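Local coordinates for putative uncharacterized protein (Archaeoglobus fulgidus, PDB 3VU0) that forms the C-terminal globular domain of the archaeal oligosaccharyltransferase AglB, a mixed alpha/beta domain that carries the AglB core, at residues A[9-14]-A[42-47]; A[36-41]-A[55-60]. All coordinates share one frame; numbering follows the deposited sequence.

Interaction 1 of 2, residues A[9-14]-A[42-47]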
loop_
_atom_site.group_PDB
_atom_site.type_symbol
_atom_site.label_atom_id
_atom_site.label_comp_id
_atom_site.label_asym_id
_atom_site.label_seq_id
_atom_site.Cartn_x
_atom_site.Cartn_y
_atom_site.Cartn_z
ATOM N N GLU A 9 -11.097 -11.732 5.619
ATOM C CA GLU A 9 -10.386 -12.906 5.136
ATOM C C GLU A 9 -8.888 -12.639 5.050
ATOM O O GLU A 9 -8.073 -13.511 5.347
ATOM C CB GLU A 9 -10.902 -13.314 3.757
ATOM C CG GLU A 9 -10.489 -14.723 3.374
ATOM C CD GLU A 9 -10.616 -15.003 1.892
ATOM O OE1 GLU A 9 -11.499 -14.411 1.237
ATOM O OE2 GLU A 9 -9.835 -15.835 1.383
ATOM N N ALA A 10 -8.527 -11.429 4.639
ATOM C CA ALA A 10 -7.122 -11.059 4.511
ATOM C C ALA A 10 -6.430 -11.031 5.866
ATOM O O ALA A 10 -5.327 -11.560 6.025
ATOM C CB ALA A 10 -7.002 -9.697 3.831
ATOM N N LEU A 11 -7.086 -10.417 6.844
ATOM C CA LEU A 11 -6.525 -10.304 8.184
ATOM C C LEU A 11 -6.370 -11.663 8.865
ATOM O O LEU A 11 -5.359 -11.917 9.523
ATOM C CB LEU A 11 -7.396 -9.372 9.038
ATOM C CG LEU A 11 -7.399 -7.897 8.609
ATOM C CD1 LEU A 11 -8.482 -7.135 9.367
ATOM C CD2 LEU A 11 -6.029 -7.277 8.869
ATOM N N ASN A 12 -7.363 -12.533 8.705
ATOM C CA ASN A 12 -7.296 -13.863 9.308
ATOM C C ASN A 12 -6.195 -14.679 8.648
ATOM O O ASN A 12 -5.496 -15.451 9.312
ATOM C CB ASN A 12 -8.628 -14.608 9.161
ATOM C CG ASN A 12 -9.732 -14.001 10.003
ATOM O OD1 ASN A 12 -9.489 -13.493 11.099
ATOM N ND2 ASN A 12 -10.959 -14.069 9.500
ATOM N N TRP A 13 -6.047 -14.509 7.338
ATOM C CA TRP A 13 -5.020 -15.227 6.601
ATOM C C TRP A 13 -3.632 -14.795 7.083
ATOM O O TRP A 13 -2.774 -15.636 7.362
ATOM C CB TRP A 13 -5.146 -14.954 5.096
ATOM C CG TRP A 13 -4.239 -15.813 4.251
ATOM C CD1 TRP A 13 -4.525 -17.044 3.727
ATOM C CD2 TRP A 13 -2.887 -15.520 3.873
ATOM N NE1 TRP A 13 -3.433 -17.536 3.045
ATOM C CE2 TRP A 13 -2.415 -16.621 3.120
ATOM C CE3 TRP A 13 -2.028 -14.435 4.097
ATOM C CZ2 TRP A 13 -1.118 -16.668 2.592
ATOM C CZ3 TRP A 13 -0.735 -14.482 3.570
ATOM C CH2 TRP A 13 -0.296 -15.592 2.826
HETATM N N MSE A 14 -3.396 -13.489 7.191
HETATM C CA MSE A 14 -2.075 -13.061 7.630
HETATM C C MSE A 14 -1.796 -13.386 9.091
HETATM O O MSE A 14 -0.640 -13.582 9.476
HETATM C CB MSE A 14 -1.809 -11.571 7.322
HETATM C CG MSE A 14 -2.970 -10.597 7.408
HETATM SE SE MSE A 14 -2.558 -8.957 6.383
HETATM C CE MSE A 14 -1.015 -8.364 7.367
ATOM N N ASN A 42 -4.260 -0.094 12.367
ATOM C CA ASN A 42 -4.827 -0.708 13.563
ATOM C C ASN A 42 -5.382 -2.103 13.317
ATOM O O ASN A 42 -5.301 -2.967 14.191
ATOM C CB ASN A 42 -5.916 0.190 14.166
ATOM C CG ASN A 42 -5.346 1.455 14.784
ATOM O OD1 ASN A 42 -4.309 1.416 15.439
ATOM N ND2 ASN A 42 -6.026 2.578 14.586
ATOM N N TRP A 43 -5.944 -2.324 12.133
ATOM C CA TRP A 43 -6.490 -3.633 11.799
ATOM C C TRP A 43 -5.371 -4.663 11.720
ATOM O O TRP A 43 -5.465 -5.758 12.280
ATOM C CB TRP A 43 -7.221 -3.593 10.453
ATOM C CG TRP A 43 -8.617 -3.050 10.510
ATOM C CD1 TRP A 43 -9.375 -2.837 11.627
ATOM C CD2 TRP A 43 -9.450 -2.724 9.391
ATOM N NE1 TRP A 43 -10.630 -2.404 11.272
ATOM C CE2 TRP A 43 -10.703 -2.326 9.904
ATOM C CE3 TRP A 43 -9.258 -2.731 8.000
ATOM C CZ2 TRP A 43 -11.764 -1.941 9.077
ATOM C CZ3 TRP A 43 -10.311 -2.349 7.176
ATOM C CH2 TRP A 43 -11.552 -1.958 7.721
ATOM N N ILE A 44 -4.310 -4.305 11.010
ATOM C CA ILE A 44 -3.182 -5.198 10.841
ATOM C C ILE A 44 -2.480 -5.451 12.170
ATOM O O ILE A 44 -2.139 -6.592 12.497
ATOM C CB ILE A 44 -2.192 -4.611 9.822
ATOM C CG1 ILE A 44 -2.886 -4.493 8.461
ATOM C CG2 ILE A 44 -0.950 -5.491 9.718
ATOM C CD1 ILE A 44 -2.054 -3.796 7.400
ATOM N N LEU A 45 -2.290 -4.386 12.941
ATOM C CA LEU A 45 -1.621 -4.485 14.232
ATOM C C LEU A 45 -2.434 -5.241 15.286
ATOM O O LEU A 45 -1.909 -6.124 15.965
ATOM C CB LEU A 45 -1.298 -3.084 14.766
ATOM C CG LEU A 45 0.073 -2.808 15.401
ATOM C CD1 LEU A 45 -0.098 -1.722 16.452
ATOM C CD2 LEU A 45 0.650 -4.058 16.049
ATOM N N TYR A 46 -3.713 -4.907 15.417
ATOM C CA TYR A 46 -4.552 -5.539 16.435
ATOM C C TYR A 46 -5.375 -6.753 16.027
ATOM O O TYR A 46 -5.735 -7.563 16.877
ATOM C CB TYR A 46 -5.460 -4.478 17.071
ATOM C CG TYR A 46 -4.661 -3.375 17.729
ATOM C CD1 TYR A 46 -3.805 -3.652 18.793
ATOM C CD2 TYR A 46 -4.713 -2.066 17.250
ATOM C CE1 TYR A 46 -3.014 -2.656 19.361
ATOM C CE2 TYR A 46 -3.926 -1.062 17.812
ATOM C CZ TYR A 46 -3.080 -1.365 18.864
ATOM O OH TYR A 46 -2.290 -0.382 19.411
ATOM N N VAL A 47 -5.681 -6.887 14.741
ATOM C CA VAL A 47 -6.450 -8.039 14.290
ATOM C C VAL A 47 -5.531 -9.114 13.718
ATOM O O VAL A 47 -5.693 -10.299 14.012
ATOM C CB VAL A 47 -7.487 -7.651 13.218
ATOM C CG1 VAL A 47 -8.222 -8.893 12.736
ATOM C CG2 VAL A 47 -8.474 -6.639 13.792
#

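Interaction 2 of 2, residues A[36-41]-A[55-60]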
loop_
_atom_site.group_PDB
_atom_site.type_symbol
_atom_site.label_atom_id
_atom_site.label_comp_id
_atom_site.label_asym_id
_atom_site.label_seq_id
_atom_site.Cartn_x
_atom_site.Cartn_y
_atom_site.Cartn_z
ATOM N N SER A 36 1.469 -0.578 4.600
ATOM C CA SER A 36 0.171 -0.328 3.981
ATOM C C SER A 36 -0.172 1.124 4.267
ATOM O O SER A 36 0.635 1.845 4.859
ATOM C CB SER A 36 -0.903 -1.234 4.581
ATOM O OG SER A 36 -2.092 -1.175 3.811
ATOM N N TRP A 37 -1.357 1.559 3.852
ATOM C CA TRP A 37 -1.773 2.934 4.114
ATOM C C TRP A 37 -2.123 3.009 5.603
ATOM O O TRP A 37 -2.598 2.031 6.179
ATOM C CB TRP A 37 -2.989 3.291 3.257
ATOM C CG TRP A 37 -3.332 4.760 3.269
ATOM C CD1 TRP A 37 -4.584 5.298 3.315
ATOM C CD2 TRP A 37 -2.420 5.866 3.214
ATOM N NE1 TRP A 37 -4.511 6.668 3.295
ATOM C CE2 TRP A 37 -3.197 7.045 3.232
ATOM C CE3 TRP A 37 -1.025 5.976 3.148
ATOM C CZ2 TRP A 37 -2.623 8.326 3.187
ATOM C CZ3 TRP A 37 -0.454 7.251 3.104
ATOM C CH2 TRP A 37 -1.252 8.405 3.123
ATOM N N TRP A 38 -1.914 4.165 6.225
ATOM C CA TRP A 38 -2.171 4.286 7.655
ATOM C C TRP A 38 -3.592 3.971 8.127
ATOM O O TRP A 38 -3.780 3.556 9.268
ATOM C CB TRP A 38 -1.741 5.672 8.164
ATOM C CG TRP A 38 -2.629 6.786 7.747
ATOM C CD1 TRP A 38 -2.595 7.470 6.566
ATOM C CD2 TRP A 38 -3.709 7.338 8.502
ATOM N NE1 TRP A 38 -3.591 8.419 6.540
ATOM C CE2 TRP A 38 -4.291 8.357 7.718
ATOM C CE3 TRP A 38 -4.242 7.069 9.771
ATOM C CZ2 TRP A 38 -5.384 9.111 8.158
ATOM C CZ3 TRP A 38 -5.334 7.823 10.211
ATOM C CH2 TRP A 38 -5.890 8.830 9.403
ATOM N N ASP A 39 -4.587 4.146 7.262
ATOM C CA ASP A 39 -5.968 3.854 7.640
ATOM C C ASP A 39 -6.172 2.420 8.137
ATOM O O ASP A 39 -7.037 2.163 8.976
ATOM C CB ASP A 39 -6.926 4.059 6.455
ATOM C CG ASP A 39 -7.044 5.507 6.025
ATOM O OD1 ASP A 39 -6.730 6.408 6.830
ATOM O OD2 ASP A 39 -7.480 5.734 4.879
ATOM N N TYR A 40 -5.385 1.489 7.606
ATOM C CA TYR A 40 -5.527 0.075 7.955
ATOM C C TYR A 40 -4.571 -0.424 9.032
ATOM O O TYR A 40 -4.632 -1.596 9.430
ATOM C CB TYR A 40 -5.329 -0.771 6.693
ATOM C CG TYR A 40 -5.923 -0.151 5.446
ATOM C CD1 TYR A 40 -7.293 0.094 5.346
ATOM C CD2 TYR A 40 -5.111 0.190 4.367
ATOM C CE1 TYR A 40 -7.844 0.665 4.192
ATOM C CE2 TYR A 40 -5.646 0.760 3.211
ATOM C CZ TYR A 40 -7.012 0.993 3.130
ATOM O OH TYR A 40 -7.538 1.547 1.983
ATOM N N GLY A 41 -3.693 0.458 9.497
ATOM C CA GLY A 41 -2.713 0.083 10.501
ATOM C C GLY A 41 -3.238 -0.653 11.721
ATOM O O GLY A 41 -2.722 -1.715 12.077
ATOM N N ASN A 55 0.025 3.451 11.592
ATOM C CA ASN A 55 -1.344 3.183 12.028
ATOM C C ASN A 55 -2.063 4.488 12.368
ATOM O O ASN A 55 -3.221 4.490 12.784
ATOM C CB ASN A 55 -1.357 2.242 13.236
ATOM C CG ASN A 55 -0.522 2.761 14.390
ATOM O OD1 ASN A 55 -0.605 3.931 14.754
ATOM N ND2 ASN A 55 0.278 1.885 14.978
ATOM N N ASN A 56 -1.358 5.598 12.191
ATOM C CA ASN A 56 -1.922 6.917 12.442
ATOM C C ASN A 56 -1.370 7.858 11.386
ATOM O O ASN A 56 -0.575 7.448 10.540
ATOM C CB ASN A 56 -1.568 7.413 13.852
ATOM C CG ASN A 56 -0.074 7.529 14.079
ATOM O OD1 ASN A 56 0.617 8.274 13.384
ATOM N ND2 ASN A 56 0.433 6.793 15.062
ATOM N N PHE A 57 -1.784 9.117 11.428
ATOM C CA PHE A 57 -1.325 10.074 10.435
ATOM C C PHE A 57 0.049 10.677 10.715
ATOM O O PHE A 57 0.823 10.934 9.791
ATOM C CB PHE A 57 -2.336 11.210 10.287
ATOM C CG PHE A 57 -1.923 12.237 9.285
ATOM C CD1 PHE A 57 -1.855 11.912 7.937
ATOM C CD2 PHE A 57 -1.531 13.507 9.692
ATOM C CE1 PHE A 57 -1.399 12.835 7.007
ATOM C CE2 PHE A 57 -1.072 14.437 8.766
ATOM C CZ PHE A 57 -1.005 14.099 7.420
ATOM N N GLN A 58 0.344 10.905 11.989
ATOM C CA GLN A 58 1.608 11.509 12.390
ATOM C C GLN A 58 2.864 10.690 12.085
ATOM O O GLN A 58 3.808 11.197 11.477
ATOM C CB GLN A 58 1.563 11.837 13.885
ATOM C CG GLN A 58 1.792 13.308 14.206
ATOM C CD GLN A 58 1.600 13.622 15.677
ATOM O OE1 GLN A 58 0.502 13.482 16.213
ATOM N NE2 GLN A 58 2.671 14.044 16.339
ATOM N N ALA A 59 2.882 9.427 12.498
ATOM C CA ALA A 59 4.056 8.591 12.278
ATOM C C ALA A 59 3.920 7.520 11.194
ATOM O O ALA A 59 2.894 6.846 11.089
ATOM C CB ALA A 59 4.471 7.939 13.596
ATOM N N GLY A 60 4.977 7.384 10.395
ATOM C CA GLY A 60 5.022 6.385 9.341
ATOM C C GLY A 60 4.187 6.590 8.089
ATOM O O GLY A 60 4.516 6.041 7.038
HETATM O O HOH W 1 -5.110 2.818 11.694
#

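Interaction 1 of 2, residues A[9-14]-A[42-47]
With CG anti to its carbonyl carbon and beside its backbone N (chi1 -67°), L11 reaches across to helix 42-46, while V47 holds CG1 anti to its own N (chi1 178°), which puts that methyl on the leucine side. V47 CG1 lies 3.8 Å from L11 CD1 and equally close to L11 CB, the two side chains crossing at about a right angle. The same L11 CD1 rests on W43 CB at 3.9 Å, near the root of the tryptophan, whose indole meets the ring of W7. The other branch settles on backbone: L11 CD2 is 3.8 Å from W43 O, a carbonyl oxygen that also accepts from V47 N at 2.7 Å. One turn further on, selenomethionine M14 bends at chi3 and sets CE 3.7 Å from I44 CG2, again crosswise. No hydrogen bond links the segments. Their axes run in roughly the same direction, 10.1 Å apart at a crossing angle of -33°. From the same helix, A10 and W13 turn to strand 147-153. This is apolar helix-helix packing in an alpha/beta fold, the first helix lying between edge strand 147-153 and helix 41-46, both helices within the AglB core.

Interaction 2 of 2, residues A[36-41]-A[55-60]
This is a surface contact between two irregular loops, one leading into helix 41-46 and the other returning from it towards helix 61-69. W38 CG sits between the backbone N and the carbonyl carbon (chi1 73°), and the indole lies along the N56-F57 backbone: W38 CB meets N56 O at 3.2 Å, a tight approach, and F57 N sits over one face, offset toward the rim. F57 CB stands over the six-membered ring of W38, 4.2 Å from its centroid, in a CH-pi contact, and the phenyl turns its edge to the indole face with planes at 66°. On the opposite face, D39 OD1 lies over the ring centre. G41 CA comes within 3.7 Å of N55 CA because G41 has no side chain; a CB there would point toward 55-60 and clash, 2.2 Å from N55 CA. An Asx motif shapes the 55-60 loop, A59 N donating to N56 OD1 at 2.7 Å. Water 1 lies within bonding distance of W38 O (2.9 Å) and N55 O (2.7 Å) and can bridge them, though other acceptors compete for its protons. Dispersion and ring contacts thus hold the loops, and no direct hydrogen bond fixes the join.

Interactions 1 and 2 share the same short helix, 41-46: its body and the residue after it pack on helix 5-17, while its first residue, G41, belongs to interaction 2. Along the chain their segments alternate, and their centres are about 14 Å apart. They also touch directly. N55 CB lies 3.8 Å from N42 OD1, and I44, which meets M14 in interaction 1, sets CD1 4.0 Å from S36 CB. The same W7 that meets W43 also meets the ring of Y40, tying the two contacts together. The WWDYG motif characteristic of this family, W37 to G41, ends in the first residue of helix 41-46, and interaction 2 joins that motif to the 55-60 loop.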